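Local coordinates for uncharacterized protein (Methylibium petroleiphilum, PDB 3PL0) that is of unknown specific function but probably acts as a dioxygenase, built on a cupin fold and homologous to BsmA, at residues Gly63-Arg68 with Phe149-Gly155; Phe177-Val183 with Pro235-Leu241. The contacts are given in a common frame with arbitrary orientation. Residue numbers count along the deposited sequence, not the author numbering.

In the fold
Both contacts belong to the large antiparallel sheet of a double-stranded beta-helix (cupin) fold. After the N-terminal helices, the chain enters strand 65-77, passes through further strands and the helix 118-134, and returns along strand 141-152; 80 residues separate 63-68 from 149-155, and contact 1 closes that loop. The chain then runs into strand 172-181; 51 helix-free residues separate 177-183 from 235-241, and contact 2 closes that loop. The two closures follow one another without nesting or crossing. Because strand 237-246 lies between 141-152 and 172-181, the four strands are continuous in the order 65-77, 141-152, 237-246, 172-181, and the salt bridge from R150 NE to D239 OD1 (2.7 Å) ties the contacts directly.

Contact 1: Gly63-Arg68 with Phe149-Gly155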
loop_
_atom_site.group_PDB
_atom_site.type_symbol
_atom_site.label_atom_id
_atom_site.label_comp_id
_atom_site.label_asym_id
_atom_site.label_seq_id
_atom_site.Cartn_x
_atom_site.Cartn_y
_atom_site.Cartn_z
ATOM N N GLY A 63 2.320 -20.337 -3.096
ATOM C CA GLY A 63 1.776 -19.161 -3.736
ATOM C C GLY A 63 2.688 -18.550 -4.805
ATOM O O GLY A 63 3.843 -18.982 -5.029
ATOM N N HIS A 64 2.157 -17.539 -5.486
ATOM C CA HIS A 64 2.917 -16.862 -6.506
ATOM C C HIS A 64 4.133 -16.256 -5.861
ATOM O O HIS A 64 4.115 -15.841 -4.681
ATOM C CB HIS A 64 2.108 -15.749 -7.189
ATOM C CG HIS A 64 1.121 -16.253 -8.192
ATOM N ND1 HIS A 64 -0.161 -15.744 -8.296
ATOM C CD2 HIS A 64 1.190 -17.281 -9.069
ATOM C CE1 HIS A 64 -0.807 -16.387 -9.250
ATOM N NE2 HIS A 64 -0.021 -17.343 -9.719
ATOM N N TYR A 65 5.183 -16.177 -6.651
ATOM C CA TYR A 65 6.446 -15.650 -6.199
ATOM C C TYR A 65 6.347 -14.184 -5.846
ATOM O O TYR A 65 5.825 -13.354 -6.651
ATOM C CB TYR A 65 7.504 -15.784 -7.293
ATOM C CG TYR A 65 7.947 -17.190 -7.634
ATOM C CD1 TYR A 65 7.535 -18.293 -6.907
ATOM C CD2 TYR A 65 8.827 -17.398 -8.683
ATOM C CE1 TYR A 65 7.961 -19.597 -7.250
ATOM C CE2 TYR A 65 9.267 -18.685 -9.025
ATOM C CZ TYR A 65 8.834 -19.778 -8.310
ATOM O OH TYR A 65 9.295 -21.039 -8.662
ATOM N N ARG A 66 6.880 -13.863 -4.673
ATOM C CA ARG A 66 6.830 -12.500 -4.130
ATOM C C ARG A 66 8.224 -11.881 -4.011
ATOM O O ARG A 66 9.141 -12.483 -3.509
ATOM C CB ARG A 66 6.150 -12.528 -2.770
ATOM C CG ARG A 66 5.965 -11.119 -2.171
ATOM C CD ARG A 66 4.884 -11.096 -1.141
ATOM N NE ARG A 66 5.277 -11.821 0.067
ATOM C CZ ARG A 66 4.427 -12.520 0.819
ATOM N NH1 ARG A 66 3.148 -12.598 0.471
ATOM N NH2 ARG A 66 4.841 -13.147 1.923
ATOM N N TYR A 67 8.352 -10.670 -4.531
ATOM C CA TYR A 67 9.508 -9.830 -4.337
ATOM C C TYR A 67 9.124 -8.547 -3.630
ATOM O O TYR A 67 8.037 -7.972 -3.878
ATOM C CB TYR A 67 10.107 -9.474 -5.689
ATOM C CG TYR A 67 10.432 -10.688 -6.544
ATOM C CD1 TYR A 67 9.441 -11.324 -7.306
ATOM C CD2 TYR A 67 11.707 -11.214 -6.564
ATOM C CE1 TYR A 67 9.719 -12.437 -8.064
ATOM C CE2 TYR A 67 11.992 -12.323 -7.344
ATOM C CZ TYR A 67 11.009 -12.924 -8.089
ATOM O OH TYR A 67 11.316 -14.043 -8.826
ATOM N N ARG A 68 10.035 -8.045 -2.809
ATOM C CA ARG A 68 9.766 -6.855 -2.023
ATOM C C ARG A 68 11.032 -6.251 -1.457
ATOM O O ARG A 68 12.137 -6.806 -1.556
ATOM C CB ARG A 68 8.843 -7.203 -0.852
ATOM C CG ARG A 68 9.515 -8.083 0.208
ATOM C CD ARG A 68 8.555 -8.819 1.056
ATOM N NE ARG A 68 7.811 -7.924 1.945
ATOM C CZ ARG A 68 6.765 -8.295 2.677
ATOM N NH1 ARG A 68 6.335 -9.550 2.665
ATOM N NH2 ARG A 68 6.147 -7.390 3.432
ATOM N N PHE A 149 6.058 -4.018 -3.671
ATOM C CA PHE A 149 5.827 -5.426 -3.957
ATOM C C PHE A 149 5.827 -5.682 -5.443
ATOM O O PHE A 149 5.261 -4.895 -6.188
ATOM C CB PHE A 149 4.448 -5.843 -3.488
ATOM C CG PHE A 149 4.328 -6.069 -2.014
ATOM C CD1 PHE A 149 4.924 -7.156 -1.402
ATOM C CD2 PHE A 149 3.579 -5.197 -1.233
ATOM C CE1 PHE A 149 4.784 -7.368 -0.030
ATOM C CE2 PHE A 149 3.429 -5.407 0.123
ATOM C CZ PHE A 149 4.026 -6.506 0.732
ATOM N N ARG A 150 6.344 -6.844 -5.850
ATOM C CA ARG A 150 5.973 -7.453 -7.137
ATOM C C ARG A 150 5.583 -8.884 -6.883
ATOM O O ARG A 150 6.314 -9.631 -6.255
ATOM C CB ARG A 150 7.114 -7.435 -8.138
ATOM C CG ARG A 150 6.893 -8.346 -9.379
ATOM C CD ARG A 150 7.882 -8.113 -10.480
ATOM N NE ARG A 150 7.705 -6.815 -11.089
ATOM C CZ ARG A 150 8.498 -6.277 -12.009
ATOM N NH1 ARG A 150 9.547 -6.928 -12.529
ATOM N NH2 ARG A 150 8.193 -5.084 -12.473
ATOM N N ILE A 151 4.430 -9.264 -7.394
ATOM C CA ILE A 151 3.980 -10.638 -7.342
ATOM C C ILE A 151 4.064 -11.149 -8.785
ATOM O O ILE A 151 3.456 -10.570 -9.686
ATOM C CB ILE A 151 2.547 -10.743 -6.836
ATOM C CG1 ILE A 151 2.332 -10.074 -5.482
ATOM C CG2 ILE A 151 2.136 -12.198 -6.691
ATOM C CD1 ILE A 151 3.156 -10.631 -4.345
ATOM N N ASP A 152 4.792 -12.245 -8.977
ATOM C CA ASP A 152 5.096 -12.787 -10.307
ATOM C C ASP A 152 4.533 -14.195 -10.418
ATOM O O ASP A 152 4.771 -15.043 -9.542
ATOM C CB ASP A 152 6.612 -12.819 -10.507
ATOM C CG ASP A 152 7.012 -12.910 -11.957
ATOM O OD1 ASP A 152 6.459 -13.740 -12.695
ATOM O OD2 ASP A 152 7.896 -12.146 -12.360
ATOM N N THR A 153 3.790 -14.439 -11.498
ATOM C CA THR A 153 3.132 -15.710 -11.726
ATOM C C THR A 153 4.094 -16.725 -12.395
ATOM O O THR A 153 3.684 -17.796 -12.793
ATOM C CB THR A 153 1.837 -15.529 -12.561
ATOM O OG1 THR A 153 2.174 -15.097 -13.881
ATOM C CG2 THR A 153 0.872 -14.451 -11.934
ATOM N N GLU A 154 5.388 -16.411 -12.513
ATOM C CA GLU A 154 6.352 -17.383 -13.103
ATOM C C GLU A 154 6.452 -18.663 -12.329
ATOM O O GLU A 154 7.044 -19.657 -12.793
ATOM C CB GLU A 154 7.757 -16.797 -13.170
ATOM C CG GLU A 154 8.305 -16.379 -11.794
ATOM C CD GLU A 154 9.546 -15.447 -11.852
ATOM O OE1 GLU A 154 10.218 -15.457 -12.889
ATOM O OE2 GLU A 154 9.847 -14.719 -10.853
ATOM N N GLY A 155 6.015 -18.612 -11.083
ATOM C CA GLY A 155 5.938 -19.798 -10.265
ATOM C C GLY A 155 4.808 -19.694 -9.263
ATOM O O GLY A 155 4.366 -18.604 -8.930
#
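Ahead of the strand, T153 CG2 lies over the H64 ring, 3.8 Å from its centroid, a CH-pi contact. Y65 O opens the antiparallel ladder, accepting from D152 N at 2.8 Å; Y65 N makes only weak bonds to D152 O (3.1 Å) and G155 O (3.4 Å). G155 CA lies over the Y65 ring face, 3.6 Å from its centroid, a second CH-pi contact, after an Asx turn (E154 N to D152 OD1, 2.9 Å). R66 lays CG against I151 CD1 (3.6 Å) and forms a salt bridge with D56. Y67 pairs with R150, Y67 N to R150 O (2.9 Å) and R150 N to Y67 O (2.8 Å), and its OH donates to E154 OE2 at 2.6 Å. R68, also salt-bridged to D56, places CZ 3.5 Å from F149 CE1, which sits over one guanidinium face. In the large sheet of the double-stranded beta-helix (cupin) fold, strand 141-152 lies between 65-77 and 237-246, while L224 of strand 217-226 packs against H64, I151 and T153.

Contact 2: Phe177-Val183 with Pro235-Leu241; sequences FIGRQGV and PAHRDTL
A classic beta bulge interrupts this antiparallel pair of the cupin-fold sheet, whose strands run at 176°. I178 (phi/psi -100/-45) and G179 both face D239: D239 O accepts from I178 N (3.0 Å) and G179 N (3.2 Å), and D239 N donates to G179 O (2.8 Å). F177 thus pairs with T240, but R180 with R238. Hydrogen bonds from Q181 N to H237 O (3.0 Å) and H237 N to Q181 O (2.9 Å) follow. On one face, F177 (chi1 t) presents its ring edge to the extended R238 (t, t, t), F177 CE1 3.9 Å from R238 NE; the end of R180 (p, t, t) forms a salt bridge with E204. On the other lie Q181 (m, t), H237 (p) and D239 (m), the last salt-bridged to R150. I178 (m, m) turns CG1 to L241 CB, 4.2 Å away. G182 turns with positive phi (68°), and V183 (m) places CG1 3.8 Å from A236 CB. A water donates to P235 O (2.6 Å) and weakly to Q181 OE1 (3.3 Å).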
loop_
_atom_site.group_PDB
_atom_site.type_symbol
_atom_site.label_atom_id
_atom_site.label_comp_id
_atom_site.label_asym_id
_atom_site.label_seq_id
_atom_site.Cartn_x
_atom_site.Cartn_y
_atom_site.Cartn_z
ATOM N N PHE A 177 -1.099 1.678 -6.932
ATOM C CA PHE A 177 -0.950 0.742 -8.055
ATOM C C PHE A 177 0.173 1.225 -8.925
ATOM O O PHE A 177 0.159 2.371 -9.382
ATOM C CB PHE A 177 -2.215 0.632 -8.875
ATOM C CG PHE A 177 -2.080 -0.276 -10.039
ATOM C CD1 PHE A 177 -2.040 -1.650 -9.846
ATOM C CD2 PHE A 177 -2.020 0.226 -11.325
ATOM C CE1 PHE A 177 -1.886 -2.515 -10.910
ATOM C CE2 PHE A 177 -1.868 -0.628 -12.409
ATOM C CZ PHE A 177 -1.792 -2.005 -12.201
ATOM N N ILE A 178 1.181 0.375 -9.122
ATOM C CA ILE A 178 2.396 0.785 -9.816
ATOM C C ILE A 178 2.353 0.298 -11.275
ATOM O O ILE A 178 2.674 1.050 -12.174
ATOM C CB ILE A 178 3.593 0.256 -9.105
ATOM C CG1 ILE A 178 3.651 0.866 -7.681
ATOM C CG2 ILE A 178 4.892 0.444 -9.901
ATOM C CD1 ILE A 178 4.008 2.368 -7.645
ATOM N N GLY A 179 1.959 -0.942 -11.478
ATOM C CA GLY A 179 1.722 -1.446 -12.825
ATOM C C GLY A 179 1.381 -2.906 -12.840
ATOM O O GLY A 179 1.411 -3.574 -11.800
ATOM N N ARG A 180 1.074 -3.428 -14.027
ATOM C CA ARG A 180 0.873 -4.843 -14.208
ATOM C C ARG A 180 1.044 -5.220 -15.685
ATOM O O ARG A 180 0.913 -4.372 -16.560
ATOM C CB ARG A 180 -0.520 -5.247 -13.730
ATOM C CG ARG A 180 -1.608 -4.795 -14.668
ATOM C CD ARG A 180 -2.948 -5.265 -14.201
ATOM N NE ARG A 180 -3.974 -4.794 -15.125
ATOM C CZ ARG A 180 -5.192 -5.309 -15.220
ATOM N NH1 ARG A 180 -5.542 -6.345 -14.470
ATOM N NH2 ARG A 180 -6.042 -4.805 -16.105
ATOM N N GLN A 181 1.369 -6.491 -15.931
ATOM C CA GLN A 181 1.489 -7.022 -17.268
ATOM C C GLN A 181 1.129 -8.455 -17.258
ATOM O O GLN A 181 1.489 -9.182 -16.337
ATOM C CB GLN A 181 2.947 -7.070 -17.686
ATOM C CG GLN A 181 3.560 -5.865 -18.104
ATOM C CD GLN A 181 4.983 -6.156 -18.444
ATOM O OE1 GLN A 181 5.279 -6.880 -19.411
ATOM N NE2 GLN A 181 5.881 -5.644 -17.633
ATOM N N GLY A 182 0.529 -8.897 -18.353
ATOM C CA GLY A 182 0.384 -10.297 -18.633
ATOM C C GLY A 182 -0.545 -11.020 -17.692
ATOM O O GLY A 182 -0.487 -12.246 -17.616
ATOM N N VAL A 183 -1.382 -10.283 -16.967
ATOM C CA VAL A 183 -2.246 -10.897 -15.950
ATOM C C VAL A 183 -3.677 -10.376 -15.982
ATOM O O VAL A 183 -3.934 -9.242 -16.393
ATOM C CB VAL A 183 -1.676 -10.722 -14.501
ATOM C CG1 VAL A 183 -0.266 -11.331 -14.404
ATOM C CG2 VAL A 183 -1.649 -9.231 -14.084
ATOM N N PRO A 235 6.247 -11.888 -19.622
ATOM C CA PRO A 235 6.173 -11.429 -18.226
ATOM C C PRO A 235 4.738 -11.291 -17.758
ATOM O O PRO A 235 3.879 -10.803 -18.493
ATOM C CB PRO A 235 6.858 -10.060 -18.253
ATOM C CG PRO A 235 7.722 -10.100 -19.464
ATOM C CD PRO A 235 6.868 -10.855 -20.464
ATOM N N ALA A 236 4.501 -11.753 -16.539
ATOM C CA ALA A 236 3.193 -11.794 -15.959
ATOM C C ALA A 236 3.307 -11.468 -14.470
ATOM O O ALA A 236 3.572 -12.337 -13.662
ATOM C CB ALA A 236 2.562 -13.173 -16.197
ATOM N N HIS A 237 3.107 -10.207 -14.113
ATOM C CA HIS A 237 3.218 -9.789 -12.716
ATOM C C HIS A 237 2.385 -8.540 -12.410
ATOM O O HIS A 237 1.856 -7.878 -13.313
ATOM C CB HIS A 237 4.686 -9.479 -12.414
ATOM C CG HIS A 237 5.267 -8.442 -13.318
ATOM N ND1 HIS A 237 6.158 -8.744 -14.326
ATOM C CD2 HIS A 237 5.050 -7.104 -13.395
ATOM C CE1 HIS A 237 6.473 -7.639 -14.981
ATOM N NE2 HIS A 237 5.805 -6.632 -14.444
ATOM N N ARG A 238 2.269 -8.241 -11.124
ATOM C CA ARG A 238 1.591 -7.020 -10.672
ATOM C C ARG A 238 2.471 -6.355 -9.613
ATOM O O ARG A 238 2.949 -7.017 -8.668
ATOM C CB ARG A 238 0.217 -7.362 -10.112
ATOM C CG ARG A 238 -0.550 -6.197 -9.495
ATOM C CD ARG A 238 -1.959 -6.656 -9.241
ATOM N NE ARG A 238 -2.835 -5.622 -8.694
ATOM C CZ ARG A 238 -3.040 -5.396 -7.405
ATOM N NH1 ARG A 238 -2.442 -6.106 -6.485
ATOM N NH2 ARG A 238 -3.910 -4.491 -7.032
ATOM N N ASP A 239 2.597 -5.048 -9.745
ATOM C CA ASP A 239 3.396 -4.185 -8.913
ATOM C C ASP A 239 2.531 -3.213 -8.167
ATOM O O ASP A 239 1.694 -2.551 -8.771
ATOM C CB ASP A 239 4.341 -3.349 -9.796
ATOM C CG ASP A 239 5.359 -4.224 -10.556
ATOM O OD1 ASP A 239 5.672 -5.304 -10.054
ATOM O OD2 ASP A 239 5.848 -3.812 -11.619
ATOM N N THR A 240 2.780 -3.118 -6.860
ATOM C CA THR A 240 2.096 -2.212 -5.951
ATOM C C THR A 240 3.120 -1.643 -4.947
ATOM O O THR A 240 4.292 -2.142 -4.797
ATOM C CB THR A 240 1.009 -2.939 -5.158
ATOM O OG1 THR A 240 1.535 -4.147 -4.590
ATOM C CG2 THR A 240 -0.191 -3.268 -6.005
ATOM N N LEU A 241 2.684 -0.595 -4.263
ATOM C CA LEU A 241 3.392 -0.017 -3.130
ATOM C C LEU A 241 2.423 0.139 -1.996
ATOM O O LEU A 241 1.456 0.879 -2.154
ATOM C CB LEU A 241 3.905 1.361 -3.489
ATOM C CG LEU A 241 4.592 2.129 -2.358
ATOM C CD1 LEU A 241 5.855 1.408 -1.825
ATOM C CD2 LEU A 241 4.931 3.518 -2.882
HETATM O O HOH W 1 3.710 -9.503 -20.711
#